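PDB 7BR2: lipolytic enzyme, G-D-S-L family from Bacteroides thetaiotaomicron, which metabolises the drug diltiazem as a gut microbial serine esterase of the SGNH hydrolase group, and may also act as a lysophospholipase. Local coordinates for residues D395-V398 and E399-M402; M415-E418 and I419-A422; A186-Q189 and E190-K194; M216-L219 and F220-Q224. All coordinates share one frame; numbering follows the deposited sequence.

Contact 1: D395-V398 and E399-M402; sequences DENV and EKNM
Lys400 N donates to Asn397 O at 3.3 Å, with an N-H...O angle of 152°, where the chain leaves helix 388-397 and turns toward helix 402-406. The donor stands above the carbonyl plane, 55° out of it, so the bond misses the lone-pair directions. A second bond, Asn401 N to Val398 O at 3.3 Å, is weak. One step earlier in the chain a water takes over a helical link: it accepts from Glu399 N at 2.7 Å and donates to Asp395 O at 3.0 Å, bridging a pair that an unbroken helix would join directly. Lys400 CG sits between its backbone N and carbonyl carbon (chi1 62°), which brings it to 3.3 Å from Asn397 O; further out, CD passes Asn397 OD1 at 4.0 Å. The amide ends serve the flanking helices: Asn397 ND2 bonds back to Val393 O, and Asn401 OD1, at the N-cap of helix 402-406, takes the N-H of Leu404. Asp395 OD1 forms a salt bridge with Arg408. Val398, the buried residue here, packs on Leu404 and Lys405. With one weak direct bond and one link relayed by water, the helix exit is held less regularly than an unbroken turn, and Asn401 starts the next helix.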
loop_
_atom_site.group_PDB
_atom_site.type_symbol
_atom_site.label_atom_id
_atom_site.label_comp_id
_atom_site.label_asym_id
_atom_site.label_seq_id
_atom_site.Cartn_x
_atom_site.Cartn_y
_atom_site.Cartn_z
ATOM N N ASP A 395 -4.029 -14.401 32.383
ATOM C CA ASP A 395 -5.167 -14.244 33.279
ATOM C C ASP A 395 -4.804 -13.383 34.478
ATOM O O ASP A 395 -5.623 -12.593 34.956
ATOM C CB ASP A 395 -5.665 -15.607 33.744
ATOM C CG ASP A 395 -6.417 -16.355 32.663
ATOM O OD1 ASP A 395 -6.811 -15.727 31.664
ATOM O OD2 ASP A 395 -6.647 -17.567 32.837
ATOM N N GLU A 396 -3.594 -13.560 35.005
ATOM C CA GLU A 396 -3.131 -12.753 36.128
ATOM C C GLU A 396 -3.005 -11.285 35.765
ATOM O O GLU A 396 -2.917 -10.445 36.666
ATOM C CB GLU A 396 -1.768 -13.237 36.620
ATOM C CG GLU A 396 -1.781 -14.555 37.340
ATOM C CD GLU A 396 -0.389 -15.166 37.400
ATOM O OE1 GLU A 396 0.581 -14.450 37.045
ATOM O OE2 GLU A 396 -0.275 -16.351 37.809
ATOM N N ASN A 397 -2.901 -10.969 34.473
ATOM C CA ASN A 397 -2.669 -9.591 34.065
ATOM C C ASN A 397 -3.824 -8.895 33.356
ATOM O O ASN A 397 -3.725 -7.689 33.121
ATOM C CB ASN A 397 -1.423 -9.520 33.169
ATOM C CG ASN A 397 -0.147 -9.505 33.970
ATOM O OD1 ASN A 397 0.371 -8.436 34.274
ATOM N ND2 ASN A 397 0.367 -10.687 34.326
ATOM N N VAL A 398 -4.906 -9.592 33.002
ATOM C CA VAL A 398 -5.890 -8.910 32.154
ATOM C C VAL A 398 -6.626 -7.788 32.892
ATOM O O VAL A 398 -7.029 -6.799 32.271
ATOM C CB VAL A 398 -6.890 -9.907 31.546
ATOM C CG1 VAL A 398 -6.218 -10.750 30.469
ATOM C CG2 VAL A 398 -7.514 -10.774 32.631
ATOM N N GLU A 399 -6.778 -7.878 34.214
ATOM C CA GLU A 399 -7.552 -6.853 34.917
ATOM C C GLU A 399 -6.827 -5.517 35.014
ATOM O O GLU A 399 -7.461 -4.490 35.265
ATOM C CB GLU A 399 -7.927 -7.340 36.315
ATOM C CG GLU A 399 -9.020 -8.399 36.308
ATOM C CD GLU A 399 -10.154 -8.082 35.329
ATOM O OE1 GLU A 399 -10.658 -6.934 35.303
ATOM O OE2 GLU A 399 -10.542 -8.996 34.573
ATOM N N LYS A 400 -5.521 -5.511 34.783
ATOM C CA LYS A 400 -4.688 -4.323 34.870
ATOM C C LYS A 400 -4.038 -3.993 33.530
ATOM O O LYS A 400 -3.084 -3.214 33.484
ATOM C CB LYS A 400 -3.656 -4.589 35.974
ATOM C CG LYS A 400 -2.784 -5.771 35.600
ATOM C CD LYS A 400 -2.097 -6.473 36.769
ATOM C CE LYS A 400 -0.862 -5.784 37.293
ATOM N NZ LYS A 400 -0.250 -6.591 38.402
ATOM N N ASN A 401 -4.586 -4.524 32.431
ATOM C CA ASN A 401 -4.036 -4.359 31.080
ATOM C C ASN A 401 -5.208 -4.384 30.095
ATOM O O ASN A 401 -5.588 -5.447 29.596
ATOM C CB ASN A 401 -3.007 -5.434 30.744
ATOM C CG ASN A 401 -2.189 -5.109 29.491
ATOM O OD1 ASN A 401 -2.662 -4.430 28.581
ATOM N ND2 ASN A 401 -0.944 -5.569 29.463
ATOM N N MET A 402 -5.774 -3.200 29.836
ATOM C CA MET A 402 -6.957 -3.105 28.985
ATOM C C MET A 402 -6.703 -3.743 27.628
ATOM O O MET A 402 -7.511 -4.542 27.142
ATOM C CB MET A 402 -7.336 -1.633 28.783
ATOM C CG MET A 402 -8.824 -1.334 28.648
ATOM S SD MET A 402 -9.820 -2.017 29.982
ATOM C CE MET A 402 -9.934 -0.578 31.048
HETATM O O HOH W 1 -5.869 -9.777 35.977
#

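Contact 2: M415-E418 and I419-A422; sequences MFKE and IRDA
Met415 offers its carbonyl O to Arg420 NH1 at 3.0 Å, a weak bond whose N-H...O angle is 142°; the oxygen lies at the edge of the guanidinium, near its plane. The same NH1 also donates to Met414 O, so one nitrogen spans two successive carbonyls ahead of helix 417-437, while the arginine packs on Phe366 and Tyr369 of helix 344-377. Phe416 comes next, at the N-cap position. Its O accepts from Arg420 N at 3.0 Å and, more weakly, from Ile419 N. Phe416 CD2 lies 3.9 Å from Ile419 CD1, and the ring has Met415 CG over one face. This is the first turn of helix 417-437, entered from a short link after helix 408-414. Lys417 then lies with CA over a face of the Arg420 guanidinium, 3.6 Å above its plane. Because CG is anti to the backbone N (chi1 174°) and the chain bends at chi2, the lysine runs across Arg420 toward Asp421. Lys417 CE is 3.4 Å from Asp421 OD1, and Lys417 NZ makes a long salt bridge to that oxygen at 3.6 Å. Glu418 contributes its carbonyl O, which accepts from Ala422 N at 2.9 Å.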
loop_
_atom_site.group_PDB
_atom_site.type_symbol
_atom_site.label_atom_id
_atom_site.label_comp_id
_atom_site.label_asym_id
_atom_site.label_seq_id
_atom_site.Cartn_x
_atom_site.Cartn_y
_atom_site.Cartn_z
ATOM N N MET A 415 -3.305 -18.955 19.917
ATOM C CA MET A 415 -2.217 -19.658 20.586
ATOM C C MET A 415 -2.056 -21.091 20.079
ATOM O O MET A 415 -0.995 -21.685 20.286
ATOM C CB MET A 415 -2.440 -19.669 22.104
ATOM C CG MET A 415 -3.604 -20.592 22.543
ATOM S SD MET A 415 -3.856 -20.687 24.324
ATOM C CE MET A 415 -2.343 -21.484 24.842
ATOM N N PHE A 416 -3.070 -21.669 19.433
ATOM C CA PHE A 416 -2.939 -23.036 18.936
ATOM C C PHE A 416 -2.249 -23.053 17.577
ATOM O O PHE A 416 -2.719 -22.428 16.617
ATOM C CB PHE A 416 -4.301 -23.720 18.822
ATOM C CG PHE A 416 -4.962 -23.971 20.139
ATOM C CD1 PHE A 416 -4.518 -24.990 20.980
ATOM C CD2 PHE A 416 -6.015 -23.167 20.557
ATOM C CE1 PHE A 416 -5.143 -25.213 22.218
ATOM C CE2 PHE A 416 -6.643 -23.378 21.793
ATOM C CZ PHE A 416 -6.216 -24.404 22.617
ATOM N N LYS A 417 -1.169 -23.835 17.495
ATOM C CA LYS A 417 -0.460 -24.035 16.243
ATOM C C LYS A 417 -1.385 -24.503 15.129
ATOM O O LYS A 417 -1.249 -24.071 13.979
ATOM C CB LYS A 417 0.643 -25.077 16.476
ATOM C CG LYS A 417 1.405 -25.509 15.233
ATOM C CD LYS A 417 2.445 -24.517 14.777
ATOM C CE LYS A 417 3.029 -24.961 13.444
ATOM N NZ LYS A 417 3.908 -23.912 12.858
ATOM N N GLU A 418 -2.329 -25.389 15.440
ATOM C CA GLU A 418 -3.183 -25.886 14.376
ATOM C C GLU A 418 -4.070 -24.780 13.811
ATOM O O GLU A 418 -4.345 -24.752 12.605
ATOM C CB GLU A 418 -3.987 -27.092 14.865
ATOM C CG GLU A 418 -3.053 -28.218 15.325
ATOM C CD GLU A 418 -2.805 -28.288 16.841
ATOM O OE1 GLU A 418 -2.584 -27.242 17.529
ATOM O OE2 GLU A 418 -2.773 -29.435 17.337
ATOM N N ILE A 419 -4.472 -23.832 14.648
ATOM C CA ILE A 419 -5.288 -22.727 14.167
ATOM C C ILE A 419 -4.454 -21.748 13.338
ATOM O O ILE A 419 -4.897 -21.280 12.279
ATOM C CB ILE A 419 -5.987 -22.043 15.346
ATOM C CG1 ILE A 419 -7.122 -22.942 15.848
ATOM C CG2 ILE A 419 -6.516 -20.663 14.930
ATOM C CD1 ILE A 419 -7.768 -22.456 17.116
ATOM N N ARG A 420 -3.245 -21.418 13.796
ATOM C CA ARG A 420 -2.382 -20.573 12.977
ATOM C C ARG A 420 -2.135 -21.216 11.618
ATOM O O ARG A 420 -2.168 -20.535 10.584
ATOM C CB ARG A 420 -1.064 -20.288 13.704
ATOM C CG ARG A 420 -1.242 -19.445 14.960
ATOM C CD ARG A 420 0.071 -18.834 15.475
ATOM N NE ARG A 420 1.093 -19.833 15.789
ATOM C CZ ARG A 420 1.124 -20.582 16.891
ATOM N NH1 ARG A 420 0.172 -20.467 17.822
ATOM N NH2 ARG A 420 2.112 -21.450 17.068
ATOM N N ASP A 421 -1.933 -22.539 11.598
ATOM C CA ASP A 421 -1.762 -23.245 10.333
ATOM C C ASP A 421 -3.001 -23.109 9.461
ATOM O O ASP A 421 -2.902 -22.784 8.281
ATOM C CB ASP A 421 -1.450 -24.731 10.574
ATOM C CG ASP A 421 -0.035 -24.978 11.077
ATOM O OD1 ASP A 421 0.833 -24.078 10.967
ATOM O OD2 ASP A 421 0.209 -26.095 11.592
ATOM N N ALA A 422 -4.182 -23.362 10.023
ATOM C CA ALA A 422 -5.398 -23.302 9.214
ATOM C C ALA A 422 -5.651 -21.894 8.664
ATOM O O ALA A 422 -6.081 -21.737 7.516
ATOM C CB ALA A 422 -6.597 -23.781 10.029
#

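Contact 3: A186-Q189 and E190-K194; sequences AINQ and ELQQK
Gln192 folds its side chain over the carbonyl of Asn188, one turn back in helix 181-194 of the GDSL-type hydrolase domain: CB is 3.0 Å from Asn188 O and CD 3.3 Å. That carbonyl is bonded to Gln192 N at 2.8 Å, part of a run of i to i+4 bonds that continues with Gln193 N to Gln189 O. Gln192 has a chi1 of -96°, away from a staggered value, and an extended chain beyond CG; together these lay the amide beside the helix, with NE2 3.9 Å from Asn188 CB. Both ends of that amide are used outward: OE1 shares the single hydroxyl of Thr143 with Gln189 OE1, and NE2 donates to Phe198 O, while Asn188 OD1 takes the N-H of Leu200, so this buried side of the helix pins two neighbouring loops through its polar side chains. A leucine in place of Gln192 would probably leave Phe198 O without this donor and Thr143 OG1 to Gln189 alone of the two glutamines, loosening the hold on both loops. Gln189 reaches its share of the hydroxyl by bending at chi2, the two glutamine amides standing nearly perpendicular, 85° apart. Along a different flank Ile187 and Leu191 lie side by side and point the same way. Their closest approach is from Ile187 CG2 to Leu191 CD1, at 4.1 Å.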
loop_
_atom_site.group_PDB
_atom_site.type_symbol
_atom_site.label_atom_id
_atom_site.label_comp_id
_atom_site.label_asym_id
_atom_site.label_seq_id
_atom_site.Cartn_x
_atom_site.Cartn_y
_atom_site.Cartn_z
ATOM N N ALA A 186 4.297 17.799 1.486
ATOM C CA ALA A 186 4.044 18.670 0.341
ATOM C C ALA A 186 2.596 18.563 -0.118
ATOM O O ALA A 186 1.926 19.582 -0.360
ATOM C CB ALA A 186 5.003 18.324 -0.799
ATOM N N ILE A 187 2.090 17.331 -0.238
ATOM C CA ILE A 187 0.693 17.148 -0.629
ATOM C C ILE A 187 -0.230 17.757 0.416
ATOM O O ILE A 187 -1.284 18.321 0.088
ATOM C CB ILE A 187 0.382 15.656 -0.843
ATOM C CG1 ILE A 187 1.171 15.105 -2.022
ATOM C CG2 ILE A 187 -1.120 15.447 -1.051
ATOM C CD1 ILE A 187 1.446 13.614 -1.912
ATOM N N ASN A 188 0.124 17.607 1.693
ATOM C CA ASN A 188 -0.667 18.209 2.757
ATOM C C ASN A 188 -0.758 19.719 2.573
ATOM O O ASN A 188 -1.843 20.296 2.679
ATOM C CB ASN A 188 -0.084 17.845 4.125
ATOM C CG ASN A 188 -0.537 16.469 4.609
ATOM O OD1 ASN A 188 -1.517 15.912 4.117
ATOM N ND2 ASN A 188 0.182 15.918 5.578
ATOM N N GLN A 189 0.374 20.372 2.289
ATOM C CA GLN A 189 0.366 21.819 2.062
ATOM C C GLN A 189 -0.560 22.160 0.904
ATOM O O GLN A 189 -1.442 23.038 1.002
ATOM C CB GLN A 189 1.776 22.312 1.714
ATOM C CG GLN A 189 2.938 21.950 2.642
ATOM C CD GLN A 189 2.866 22.555 4.041
ATOM O OE1 GLN A 189 1.830 22.516 4.715
ATOM N NE2 GLN A 189 3.994 23.112 4.489
ATOM N N GLU A 190 -0.394 21.420 -0.190
ATOM C CA GLU A 190 -1.070 21.737 -1.435
ATOM C C GLU A 190 -2.584 21.587 -1.307
ATOM O O GLU A 190 -3.339 22.433 -1.800
ATOM C CB GLU A 190 -0.472 20.857 -2.532
ATOM C CG GLU A 190 -0.915 21.144 -3.944
ATOM C CD GLU A 190 -0.332 20.131 -4.917
ATOM O OE1 GLU A 190 0.442 19.259 -4.448
ATOM O OE2 GLU A 190 -0.640 20.209 -6.131
ATOM N N LEU A 191 -3.053 20.532 -0.643
ATOM C CA LEU A 191 -4.493 20.379 -0.486
ATOM C C LEU A 191 -5.045 21.146 0.705
ATOM O O LEU A 191 -6.261 21.382 0.767
ATOM C CB LEU A 191 -4.882 18.904 -0.370
ATOM C CG LEU A 191 -4.645 18.109 -1.662
ATOM C CD1 LEU A 191 -5.034 16.648 -1.490
ATOM C CD2 LEU A 191 -5.342 18.744 -2.894
ATOM N N GLN A 192 -4.193 21.535 1.658
ATOM C CA GLN A 192 -4.677 22.382 2.732
ATOM C C GLN A 192 -4.946 23.785 2.223
ATOM O O GLN A 192 -5.757 24.507 2.814
ATOM C CB GLN A 192 -3.668 22.382 3.876
ATOM C CG GLN A 192 -4.006 21.386 4.952
ATOM C CD GLN A 192 -2.787 20.944 5.731
ATOM O OE1 GLN A 192 -1.807 21.679 5.861
ATOM N NE2 GLN A 192 -2.821 19.712 6.214
ATOM N N GLN A 193 -4.297 24.171 1.123
ATOM C CA GLN A 193 -4.679 25.417 0.469
ATOM C C GLN A 193 -6.155 25.392 0.083
ATOM O O GLN A 193 -6.863 26.391 0.245
ATOM C CB GLN A 193 -3.806 25.676 -0.754
ATOM C CG GLN A 193 -2.475 26.325 -0.449
ATOM C CD GLN A 193 -1.530 26.212 -1.622
ATOM O OE1 GLN A 193 -1.863 25.592 -2.632
ATOM N NE2 GLN A 193 -0.351 26.831 -1.507
ATOM N N LYS A 194 -6.640 24.249 -0.419
ATOM C CA LYS A 194 -8.022 24.154 -0.869
ATOM C C LYS A 194 -9.000 23.971 0.281
ATOM O O LYS A 194 -10.159 24.391 0.180
ATOM C CB LYS A 194 -8.178 22.951 -1.797
ATOM C CG LYS A 194 -7.360 22.989 -3.064
ATOM C CD LYS A 194 -7.634 21.727 -3.879
ATOM C CE LYS A 194 -6.988 21.791 -5.257
ATOM N NZ LYS A 194 -7.082 20.503 -6.005
#

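Contact 4: M216-L219 and F220-Q224; sequences MAYL and FLKAQ
This is a buried intrahelical contact near the centre of the molecule, about 8 Å from it (centre to centre), in the last turns of helix 210-223, one of the helices packed about the parallel sheet of the SGNH-type alpha/beta fold. Regular i to i+4 bonds carry the backbone: Phe220 N to Met216 O, Leu221 N to Ala217 O and Ala223 N to Leu219 O are each 2.9 Å. Leu221 presses on the carbonyl one turn back, its CG 3.1 Å and its CD1 3.5 Å from Ala217 O. CG lies anti to its own carbonyl carbon (chi1 -66°), which sets the branch beside that oxygen, and the side chain also packs on Tyr42, Phe226 and Met300. An alanine at Leu221 would probably open a gap toward these three side chains and leave Ala217 O covered by CB alone from this residue. Elsewhere round the helix, Phe220 leads away from this turn to meet Phe24 of strand 21-26 edge-to-face. Tyr218 and Lys222 approach through their ends while the phenol bonds to Glu299: Tyr218 OH is 3.8 Å from Lys222 CD and 3.6 Å from Lys222 NZ.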
loop_
_atom_site.group_PDB
_atom_site.type_symbol
_atom_site.label_atom_id
_atom_site.label_comp_id
_atom_site.label_asym_id
_atom_site.label_seq_id
_atom_site.Cartn_x
_atom_site.Cartn_y
_atom_site.Cartn_z
ATOM N N MET A 216 0.563 6.574 -0.004
ATOM C CA MET A 216 1.822 5.946 0.378
ATOM C C MET A 216 2.192 4.836 -0.598
ATOM O O MET A 216 3.360 4.698 -0.994
ATOM C CB MET A 216 1.723 5.394 1.801
ATOM C CG MET A 216 1.707 6.468 2.857
ATOM S SD MET A 216 1.237 5.870 4.500
ATOM C CE MET A 216 2.770 5.085 5.017
ATOM N N ALA A 217 1.205 4.028 -0.990
ATOM C CA ALA A 217 1.452 2.990 -1.979
ATOM C C ALA A 217 1.895 3.606 -3.291
ATOM O O ALA A 217 2.852 3.135 -3.916
ATOM C CB ALA A 217 0.200 2.134 -2.163
ATOM N N TYR A 218 1.208 4.670 -3.712
ATOM C CA TYR A 218 1.553 5.391 -4.930
ATOM C C TYR A 218 3.004 5.839 -4.894
ATOM O O TYR A 218 3.765 5.609 -5.838
ATOM C CB TYR A 218 0.621 6.603 -5.073
ATOM C CG TYR A 218 1.184 7.702 -5.939
ATOM C CD1 TYR A 218 1.162 7.596 -7.324
ATOM C CD2 TYR A 218 1.794 8.817 -5.370
ATOM C CE1 TYR A 218 1.694 8.583 -8.117
ATOM C CE2 TYR A 218 2.338 9.804 -6.153
ATOM C CZ TYR A 218 2.284 9.690 -7.529
ATOM O OH TYR A 218 2.832 10.682 -8.315
ATOM N N LEU A 219 3.414 6.442 -3.780
ATOM C CA LEU A 219 4.773 6.954 -3.673
ATOM C C LEU A 219 5.800 5.831 -3.682
ATOM O O LEU A 219 6.861 5.962 -4.307
ATOM C CB LEU A 219 4.913 7.804 -2.410
ATOM C CG LEU A 219 4.156 9.133 -2.477
ATOM C CD1 LEU A 219 4.059 9.794 -1.105
ATOM C CD2 LEU A 219 4.838 10.052 -3.511
ATOM N N PHE A 220 5.508 4.713 -3.002
ATOM C CA PHE A 220 6.465 3.610 -3.007
ATOM C C PHE A 220 6.566 2.993 -4.394
ATOM O O PHE A 220 7.661 2.630 -4.843
ATOM C CB PHE A 220 6.072 2.558 -1.964
ATOM C CG PHE A 220 7.119 1.506 -1.734
ATOM C CD1 PHE A 220 8.069 1.655 -0.732
ATOM C CD2 PHE A 220 7.157 0.367 -2.516
ATOM C CE1 PHE A 220 9.043 0.683 -0.532
ATOM C CE2 PHE A 220 8.116 -0.611 -2.310
ATOM C CZ PHE A 220 9.061 -0.452 -1.316
ATOM N N LEU A 221 5.446 2.908 -5.103
ATOM C CA LEU A 221 5.483 2.401 -6.469
ATOM C C LEU A 221 6.243 3.353 -7.387
ATOM O O LEU A 221 6.952 2.913 -8.298
ATOM C CB LEU A 221 4.059 2.192 -6.982
ATOM C CG LEU A 221 3.319 1.087 -6.232
ATOM C CD1 LEU A 221 1.848 1.100 -6.587
ATOM C CD2 LEU A 221 3.966 -0.260 -6.536
ATOM N N LYS A 222 6.126 4.660 -7.149
ATOM C CA LYS A 222 6.898 5.616 -7.940
ATOM C C LYS A 222 8.387 5.478 -7.637
ATOM O O LYS A 222 9.221 5.536 -8.548
ATOM C CB LYS A 222 6.379 7.046 -7.711
ATOM C CG LYS A 222 7.222 8.173 -8.346
ATOM C CD LYS A 222 6.420 9.485 -8.517
ATOM C CE LYS A 222 6.825 10.462 -7.434
ATOM N NZ LYS A 222 6.115 11.757 -7.493
ATOM N N ALA A 223 8.733 5.240 -6.375
ATOM C CA ALA A 223 10.121 4.962 -6.025
ATOM C C ALA A 223 10.626 3.667 -6.644
ATOM O O ALA A 223 11.841 3.479 -6.761
ATOM C CB ALA A 223 10.284 4.915 -4.503
ATOM N N GLN A 224 9.736 2.763 -7.032
ATOM C CA GLN A 224 10.145 1.559 -7.744
ATOM C C GLN A 224 10.102 1.735 -9.263
ATOM O O GLN A 224 10.262 0.752 -10.001
ATOM C CB GLN A 224 9.282 0.366 -7.314
ATOM C CG GLN A 224 9.479 -0.038 -5.849
ATOM C CD GLN A 224 8.852 -1.395 -5.522
ATOM O OE1 GLN A 224 7.671 -1.618 -5.787
ATOM N NE2 GLN A 224 9.632 -2.290 -4.919
#

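How the contacts relate
From the N terminus the order is contact 3, contact 4, contact 1, contact 2. All are local and in series: none closes a long loop, nests within another or crosses it. Contacts 3 and 4 lie on the successive helices 181-194 and 210-223 of the hydrolase domain, their nearest atoms about 5 Å apart without touching; contact 4 is the buried one, contact 3 further out. Contacts 1 and 2 belong to the later helical region, at the exit of helix 388-397 and the start of helix 417-437, and both border helix 344-377. Their centres are 24 Å apart, whereas contacts 2 and 3 stand 46 Å apart, on opposite sides of the chain's centre.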